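Local structure of aminotransferase TlmJ (Streptoalloteichus hindustanus, 5UID) at residues A[42-47]-A[53-58]; A[46-51]-A[196-201]. The protein probably acts as a pyridoxal 5'-phosphate-dependent aminotransferase of the DegT/DnrJ/EryC1 family, transferring amino groups in natural product biosynthesis. All coordinates share one frame; numbering follows the deposited sequence.

Contact 1 (A[42-47]-A[53-58]); sequences ADFAEH and EQVVSV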
ATOM      1  N   ALA A  42       8.092   4.998 -17.352  1.00 27.99           N
ATOM      2  CA  ALA A  42       8.371   5.487 -18.699  1.00 34.46           C
ATOM      3  C   ALA A  42       7.403   4.892 -19.714  1.00 32.54           C
ATOM      4  O   ALA A  42       6.956   5.585 -20.637  1.00 37.30           O
ATOM      5  CB  ALA A  42       9.817   5.173 -19.083  1.00 27.60           C
ATOM      6  N   ASP A  43       7.066   3.609 -19.560  1.00 28.70           N
ATOM      7  CA  ASP A  43       6.105   2.981 -20.459  1.00 30.32           C
ATOM      8  C   ASP A  43       4.728   3.621 -20.322  1.00 30.40           C
ATOM      9  O   ASP A  43       4.081   3.953 -21.323  1.00 28.94           O
ATOM     10  CB  ASP A  43       6.029   1.480 -20.180  1.00 37.03           C
ATOM     11  CG  ASP A  43       7.268   0.736 -20.639  1.00 45.34           C
ATOM     12  OD1 ASP A  43       8.124   1.360 -21.301  1.00 44.68           O
ATOM     13  OD2 ASP A  43       7.382  -0.472 -20.336  1.00 46.09           O
ATOM     14  N   PHE A  44       4.261   3.798 -19.083  1.00 24.00           N
ATOM     15  CA  PHE A  44       2.934   4.366 -18.869  1.00 28.92           C
ATOM     16  C   PHE A  44       2.875   5.817 -19.333  1.00 27.20           C
ATOM     17  O   PHE A  44       1.876   6.244 -19.923  1.00 27.56           O
ATOM     18  CB  PHE A  44       2.544   4.247 -17.393  1.00 26.54           C
ATOM     19  CG  PHE A  44       1.069   4.390 -17.140  1.00 23.67           C
ATOM     20  CD1 PHE A  44       0.197   3.366 -17.469  1.00 22.96           C
ATOM     21  CD2 PHE A  44       0.557   5.545 -16.572  1.00 26.42           C
ATOM     22  CE1 PHE A  44      -1.163   3.491 -17.241  1.00 23.46           C
ATOM     23  CE2 PHE A  44      -0.800   5.677 -16.338  1.00 26.96           C
ATOM     24  CZ  PHE A  44      -1.661   4.649 -16.674  1.00 24.58           C
ATOM     25  N   ALA A  45       3.941   6.585 -19.088  1.00 24.77           N
ATOM     26  CA  ALA A  45       3.980   7.975 -19.539  1.00 31.84           C
ATOM     27  C   ALA A  45       3.854   8.071 -21.054  1.00 36.98           C
ATOM     28  O   ALA A  45       3.158   8.953 -21.572  1.00 40.37           O
ATOM     29  CB  ALA A  45       5.270   8.646 -19.066  1.00 29.02           C
ATOM     30  N   GLU A  46       4.524   7.176 -21.784  1.00 39.01           N
ATOM     31  CA  GLU A  46       4.368   7.147 -23.234  1.00 40.05           C
ATOM     32  C   GLU A  46       2.941   6.775 -23.621  1.00 37.18           C
ATOM     33  O   GLU A  46       2.383   7.329 -24.575  1.00 34.61           O
ATOM     34  CB  GLU A  46       5.366   6.168 -23.850  1.00 39.47           C
ATOM     35  CG  GLU A  46       5.239   6.019 -25.358  1.00 47.62           C
ATOM     36  CD  GLU A  46       6.182   4.973 -25.923  1.00 59.30           C
ATOM     37  OE1 GLU A  46       7.046   4.477 -25.169  1.00 63.57           O
ATOM     38  OE2 GLU A  46       6.056   4.645 -27.122  1.00 68.14           O
ATOM     39  N   HIS A  47       2.337   5.840 -22.883  1.00 30.57           N
ATOM     40  CA  HIS A  47       0.943   5.480 -23.124  1.00 33.70           C
ATOM     41  C   HIS A  47       0.027   6.687 -22.961  1.00 38.19           C
ATOM     42  O   HIS A  47      -0.927   6.862 -23.729  1.00 32.75           O
ATOM     43  CB  HIS A  47       0.535   4.353 -22.174  1.00 32.19           C
ATOM     44  CG  HIS A  47      -0.929   4.047 -22.186  1.00 32.82           C
ATOM     45  ND1 HIS A  47      -1.552   3.424 -23.247  1.00 33.48           N
ATOM     46  CD2 HIS A  47      -1.894   4.271 -21.264  1.00 27.48           C
ATOM     47  CE1 HIS A  47      -2.837   3.281 -22.978  1.00 34.59           C
ATOM     48  NE2 HIS A  47      -3.071   3.787 -21.781  1.00 33.26           N
ATOM     49  N   GLU A  53       8.816  12.501 -16.366  1.00 39.28           N
ATOM     50  CA  GLU A  53       8.994  13.275 -15.144  1.00 42.13           C
ATOM     51  C   GLU A  53       7.675  13.598 -14.455  1.00 40.93           C
ATOM     52  O   GLU A  53       7.671  13.868 -13.250  1.00 40.70           O
ATOM     53  CB  GLU A  53       9.737  14.575 -15.453  1.00 41.41           C
ATOM     54  CG  GLU A  53       9.040  15.428 -16.501  1.00 59.85           C
ATOM     55  CD  GLU A  53       9.690  16.783 -16.681  1.00 77.03           C
ATOM     56  OE1 GLU A  53      10.678  17.070 -15.973  1.00 83.46           O
ATOM     57  OE2 GLU A  53       9.210  17.561 -17.531  1.00 84.45           O
ATOM     58  N   GLN A  54       6.563  13.585 -15.189  1.00 38.78           N
ATOM     59  CA  GLN A  54       5.266  13.939 -14.628  1.00 35.22           C
ATOM     60  C   GLN A  54       4.589  12.786 -13.902  1.00 37.46           C
ATOM     61  O   GLN A  54       3.577  13.007 -13.226  1.00 32.84           O
ATOM     62  CB  GLN A  54       4.338  14.432 -15.737  1.00 35.61           C
ATOM     63  CG  GLN A  54       4.862  15.615 -16.523  1.00 38.16           C
ATOM     64  CD  GLN A  54       3.903  16.040 -17.614  1.00 50.54           C
ATOM     65  OE1 GLN A  54       4.056  15.655 -18.772  1.00 56.02           O
ATOM     66  NE2 GLN A  54       2.902  16.833 -17.247  1.00 51.65           N
ATOM     67  N   VAL A  55       5.115  11.574 -14.023  1.00 32.91           N
ATOM     68  CA  VAL A  55       4.416  10.367 -13.607  1.00 32.16           C
ATOM     69  C   VAL A  55       5.126   9.769 -12.401  1.00 38.76           C
ATOM     70  O   VAL A  55       6.360   9.706 -12.360  1.00 33.78           O
ATOM     71  CB  VAL A  55       4.339   9.371 -14.778  1.00 38.06           C
ATOM     72  CG1 VAL A  55       3.413   8.253 -14.453  1.00 41.72           C
ATOM     73  CG2 VAL A  55       3.864  10.081 -16.029  1.00 39.15           C
ATOM     74  N   VAL A  56       4.342   9.345 -11.409  1.00 38.38           N
ATOM     75  CA  VAL A  56       4.866   8.814 -10.153  1.00 34.55           C
ATOM     76  C   VAL A  56       4.094   7.551  -9.797  1.00 35.32           C
ATOM     77  O   VAL A  56       2.867   7.590  -9.637  1.00 28.10           O
ATOM     78  CB  VAL A  56       4.771   9.835  -9.006  1.00 30.77           C
ATOM     79  CG1 VAL A  56       5.352   9.243  -7.730  1.00 24.75           C
ATOM     80  CG2 VAL A  56       5.480  11.139  -9.373  1.00 28.59           C
ATOM     81  N   SER A  57       4.809   6.439  -9.657  1.00 28.98           N
ATOM     82  CA  SER A  57       4.199   5.184  -9.240  1.00 30.76           C
ATOM     83  C   SER A  57       3.875   5.223  -7.750  1.00 28.11           C
ATOM     84  O   SER A  57       4.654   5.742  -6.947  1.00 30.59           O
ATOM     85  CB  SER A  57       5.137   4.014  -9.543  1.00 33.96           C
ATOM     86  OG  SER A  57       4.590   2.784  -9.099  1.00 44.40           O
ATOM     87  N   VAL A  58       2.712   4.677  -7.385  1.00 24.90           N
ATOM     88  CA  VAL A  58       2.271   4.612  -5.995  1.00 25.40           C
ATOM     89  C   VAL A  58       1.681   3.233  -5.723  1.00 25.18           C
ATOM     90  O   VAL A  58       1.534   2.403  -6.622  1.00 26.03           O
ATOM     91  CB  VAL A  58       1.248   5.714  -5.641  1.00 28.37           C
ATOM     92  CG1 VAL A  58       1.926   7.079  -5.607  1.00 29.70           C
ATOM     93  CG2 VAL A  58       0.089   5.710  -6.627  1.00 26.94           C
TER
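Phe44 and Ala45 meet Val55 from a helical turn whose backbone is drawn together by the bond from His47 N to Asp43 O, 3.0 Å long. The setting is the large domain of a type I pyridoxal phosphate fold, where helix 35-48 lies against the first strand, 55-58, at the edge of a mixed seven-stranded sheet. The contact is apolar and small, about 109 Å² with both sides summed, and it illustrates how a single branched residue can seat a helix on a sheet. Val55 turns its side chain to the helix. CG2 does the close work, resting on Ala45 CB at 3.6 Å and lying 4.1 Å from Ala45 CA, so that it bears on the helix wall itself. Consistent with the small alanine side chain, the CA atoms of Ala45 and Val55 are 6.4 Å apart. The other branch, CG1, is anti to the backbone N of Val55 (chi1 -169°) and only grazes the edge of the Phe44 ring, near the ring plane, with CG1 4.5 Å from Phe44 CD2; the ring faces are not used by this valine, which also touches Met196 of strand 195-199. The same phenylalanine makes edge-to-face contacts that place its ring in an aromatic cluster with Trp181 and Phe183. One residue further along the strand, Val56 touches Ala205 and Arg209 of helix 202-212, as expected when successive strand residues alternate between the two faces of a sheet. Helix and strand are also joined just outside the turn, where the carboxylate oxygen OE2 of Glu41 accepts a hydrogen bond from Ser57 N.

Contact 2 (A[46-51]-A[196-201]); sequences EHLGVG and MLCFRD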
ATOM      1  N   GLU A  46       4.524   7.176 -21.784  1.00 39.01           N
ATOM      2  CA  GLU A  46       4.368   7.147 -23.234  1.00 40.05           C
ATOM      3  C   GLU A  46       2.941   6.775 -23.621  1.00 37.18           C
ATOM      4  O   GLU A  46       2.383   7.329 -24.575  1.00 34.61           O
ATOM      5  CB  GLU A  46       5.366   6.168 -23.850  1.00 39.47           C
ATOM      6  CG  GLU A  46       5.239   6.019 -25.358  1.00 47.62           C
ATOM      7  CD  GLU A  46       6.182   4.973 -25.923  1.00 59.30           C
ATOM      8  OE1 GLU A  46       7.046   4.477 -25.169  1.00 63.57           O
ATOM      9  OE2 GLU A  46       6.056   4.645 -27.122  1.00 68.14           O
ATOM     10  N   HIS A  47       2.337   5.840 -22.883  1.00 30.57           N
ATOM     11  CA  HIS A  47       0.943   5.480 -23.124  1.00 33.70           C
ATOM     12  C   HIS A  47       0.027   6.687 -22.961  1.00 38.19           C
ATOM     13  O   HIS A  47      -0.927   6.862 -23.729  1.00 32.75           O
ATOM     14  CB  HIS A  47       0.535   4.353 -22.174  1.00 32.19           C
ATOM     15  CG  HIS A  47      -0.929   4.047 -22.186  1.00 32.82           C
ATOM     16  ND1 HIS A  47      -1.552   3.424 -23.247  1.00 33.48           N
ATOM     17  CD2 HIS A  47      -1.894   4.271 -21.264  1.00 27.48           C
ATOM     18  CE1 HIS A  47      -2.837   3.281 -22.978  1.00 34.59           C
ATOM     19  NE2 HIS A  47      -3.071   3.787 -21.781  1.00 33.26           N
ATOM     20  N   LEU A  48       0.306   7.538 -21.972  1.00 34.53           N
ATOM     21  CA  LEU A  48      -0.493   8.736 -21.750  1.00 30.18           C
ATOM     22  C   LEU A  48      -0.117   9.877 -22.681  1.00 36.01           C
ATOM     23  O   LEU A  48      -0.882  10.839 -22.799  1.00 45.06           O
ATOM     24  CB  LEU A  48      -0.346   9.208 -20.304  1.00 27.99           C
ATOM     25  CG  LEU A  48      -0.849   8.251 -19.227  1.00 35.32           C
ATOM     26  CD1 LEU A  48      -0.595   8.838 -17.847  1.00 33.73           C
ATOM     27  CD2 LEU A  48      -2.326   7.953 -19.438  1.00 32.34           C
ATOM     28  N   GLY A  49       1.036   9.796 -23.339  1.00 34.25           N
ATOM     29  CA  GLY A  49       1.506  10.902 -24.147  1.00 37.31           C
ATOM     30  C   GLY A  49       2.065  12.058 -23.351  1.00 52.72           C
ATOM     31  O   GLY A  49       1.942  13.210 -23.777  1.00 54.03           O
ATOM     32  N   VAL A  50       2.671  11.784 -22.196  1.00 47.20           N
ATOM     33  CA  VAL A  50       3.248  12.807 -21.337  1.00 47.64           C
ATOM     34  C   VAL A  50       4.702  12.449 -21.054  1.00 43.22           C
ATOM     35  O   VAL A  50       5.197  11.394 -21.453  1.00 43.26           O
ATOM     36  CB  VAL A  50       2.468  12.977 -20.016  1.00 41.29           C
ATOM     37  CG1 VAL A  50       1.036  13.404 -20.297  1.00 45.22           C
ATOM     38  CG2 VAL A  50       2.497  11.681 -19.215  1.00 35.16           C
ATOM     39  N   GLY A  51       5.384  13.351 -20.356  1.00 40.52           N
ATOM     40  CA  GLY A  51       6.763  13.109 -19.989  1.00 41.32           C
ATOM     41  C   GLY A  51       6.881  12.170 -18.803  1.00 36.85           C
ATOM     42  O   GLY A  51       6.008  12.102 -17.936  1.00 39.44           O
HETATM   43  N   MSE A 196      -0.895   4.845  -9.946  1.00 25.17           N
HETATM   44  CA  MSE A 196      -0.075   5.752 -10.730  1.00 26.89           C
HETATM   45  C   MSE A 196      -0.611   7.169 -10.620  1.00 27.01           C
HETATM   46  O   MSE A 196      -1.821   7.389 -10.631  1.00 26.47           O
HETATM   47  CB  MSE A 196      -0.028   5.310 -12.192  1.00 27.20           C
HETATM   48  CG  MSE A 196       1.002   6.052 -13.028  1.00 32.33           C
HETATM   49 SE   MSE A 196       2.836   5.442 -12.738  0.69 38.64          SE
HETATM   50  CE  MSE A 196       2.715   3.724 -13.648  1.00 40.27           C
ATOM     51  N   LEU A 197       0.299   8.130 -10.504  1.00 28.29           N
ATOM     52  CA  LEU A 197      -0.044   9.543 -10.467  1.00 33.67           C
ATOM     53  C   LEU A 197       0.538  10.242 -11.688  1.00 32.59           C
ATOM     54  O   LEU A 197       1.635   9.907 -12.141  1.00 31.36           O
ATOM     55  CB  LEU A 197       0.483  10.204  -9.193  1.00 29.12           C
ATOM     56  CG  LEU A 197      -0.279   9.917  -7.903  1.00 29.13           C
ATOM     57  CD1 LEU A 197       0.525  10.392  -6.710  1.00 33.98           C
ATOM     58  CD2 LEU A 197      -1.636  10.598  -7.943  1.00 19.00           C
ATOM     59  N   CYS A 198      -0.205  11.209 -12.220  1.00 28.89           N
ATOM     60  CA  CYS A 198       0.283  12.062 -13.295  1.00 33.01           C
ATOM     61  C   CYS A 198      -0.021  13.509 -12.943  1.00 33.55           C
ATOM     62  O   CYS A 198      -1.176  13.857 -12.675  1.00 27.90           O
ATOM     63  CB  CYS A 198      -0.350  11.697 -14.642  1.00 26.72           C
ATOM     64  SG  CYS A 198       0.260  12.686 -16.030  1.00 39.50           S
ATOM     65  N   PHE A 199       1.011  14.344 -12.944  1.00 35.09           N
ATOM     66  CA  PHE A 199       0.887  15.746 -12.578  1.00 32.38           C
ATOM     67  C   PHE A 199       1.174  16.626 -13.783  1.00 34.42           C
ATOM     68  O   PHE A 199       2.128  16.381 -14.529  1.00 47.07           O
ATOM     69  CB  PHE A 199       1.845  16.107 -11.438  1.00 36.49           C
ATOM     70  CG  PHE A 199       1.559  15.383 -10.158  1.00 33.53           C
ATOM     71  CD1 PHE A 199       2.125  14.146  -9.907  1.00 31.34           C
ATOM     72  CD2 PHE A 199       0.722  15.941  -9.205  1.00 35.28           C
ATOM     73  CE1 PHE A 199       1.862  13.477  -8.728  1.00 32.00           C
ATOM     74  CE2 PHE A 199       0.455  15.277  -8.024  1.00 32.32           C
ATOM     75  CZ  PHE A 199       1.025  14.043  -7.785  1.00 34.91           C
ATOM     76  N   ARG A 200       0.342  17.648 -13.973  1.00 40.16           N
ATOM     77  CA  ARG A 200       0.643  18.651 -14.987  1.00 39.90           C
ATOM     78  C   ARG A 200       1.880  19.451 -14.601  1.00 39.90           C
ATOM     79  O   ARG A 200       2.682  19.827 -15.463  1.00 41.65           O
ATOM     80  CB  ARG A 200      -0.561  19.568 -15.183  1.00 42.53           C
ATOM     81  CG  ARG A 200      -0.741  20.074 -16.604  1.00 56.54           C
ATOM     82  CD  ARG A 200      -2.152  19.784 -17.086  1.00 65.76           C
ATOM     83  NE  ARG A 200      -2.875  20.992 -17.472  1.00 77.99           N
ATOM     84  CZ  ARG A 200      -3.501  21.144 -18.634  1.00 85.69           C
ATOM     85  NH1 ARG A 200      -3.503  20.158 -19.520  1.00 86.84           N
ATOM     86  NH2 ARG A 200      -4.132  22.279 -18.908  1.00 91.31           N
ATOM     87  N   ASP A 201       2.056  19.703 -13.305  1.00 39.17           N
ATOM     88  CA  ASP A 201       3.209  20.442 -12.806  1.00 41.15           C
ATOM     89  C   ASP A 201       4.319  19.465 -12.444  1.00 45.56           C
ATOM     90  O   ASP A 201       4.127  18.634 -11.546  1.00 42.99           O
ATOM     91  CB  ASP A 201       2.820  21.266 -11.589  1.00 48.47           C
ATOM     92  CG  ASP A 201       3.977  22.072 -11.027  1.00 50.25           C
ATOM     93  OD1 ASP A 201       5.007  22.224 -11.716  1.00 52.93           O
ATOM     94  OD2 ASP A 201       3.851  22.558  -9.884  1.00 51.63           O
TER
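Leu48 and Val50 converge on Cys198, a buried residue of strand 195-199, from the last turn of a helix and the loop that follows it. Val50 CG2 lies 4.0 Å from Cys198 SG, while Leu48 brings CD1 to within 4.3 Å of Cys198 CB, so the thiol end and the methylene of one side chain are met by different residues. The leucine reaches this far because CD1 extends its chain, anti to CA (chi2 178°). On the strand, Cys198 SG stands anti to its own backbone N (chi1 -178°), which carries the sulfur to the valine.

Behind these side chains is a Schellman motif that ends the helix. Val50 N reaches back to Ala45 O at 2.9 Å, and Gly49 N makes a weak bond to Glu46 O. Gly49, the C-prime residue, has a positive phi of 75°, and the turn of the chain there puts Leu48 and Val50 on the same strand residue. Further out, Val50 also touches Ala45 and Val55, and both Leu48 and Cys198 rest on Trp181, so the end of helix 35-48 is seated over strands 55-58, 195-199 and 178-182.

Overall arrangement
From the N terminus the chain runs down helix 35-48, turns through a short loop and enters strand 55-58; contact 1 closes this local helix-loop-strand unit. The chain then builds most of the large-domain sheet before strand 195-199, where contact 2 closes a loop of 144 intervening residues. The two loops cross, because 46-51 starts within the span from 42-47 to 53-58 while its partner 196-201 lies far beyond residue 58. Both start from the same helix end, sharing Glu46 and His47, and the centres of the two contacts lie about 5 Å apart. Strands 55-58 and 195-199 pair side by side, antiparallel; helix 35-48 and the loop after it lie against both.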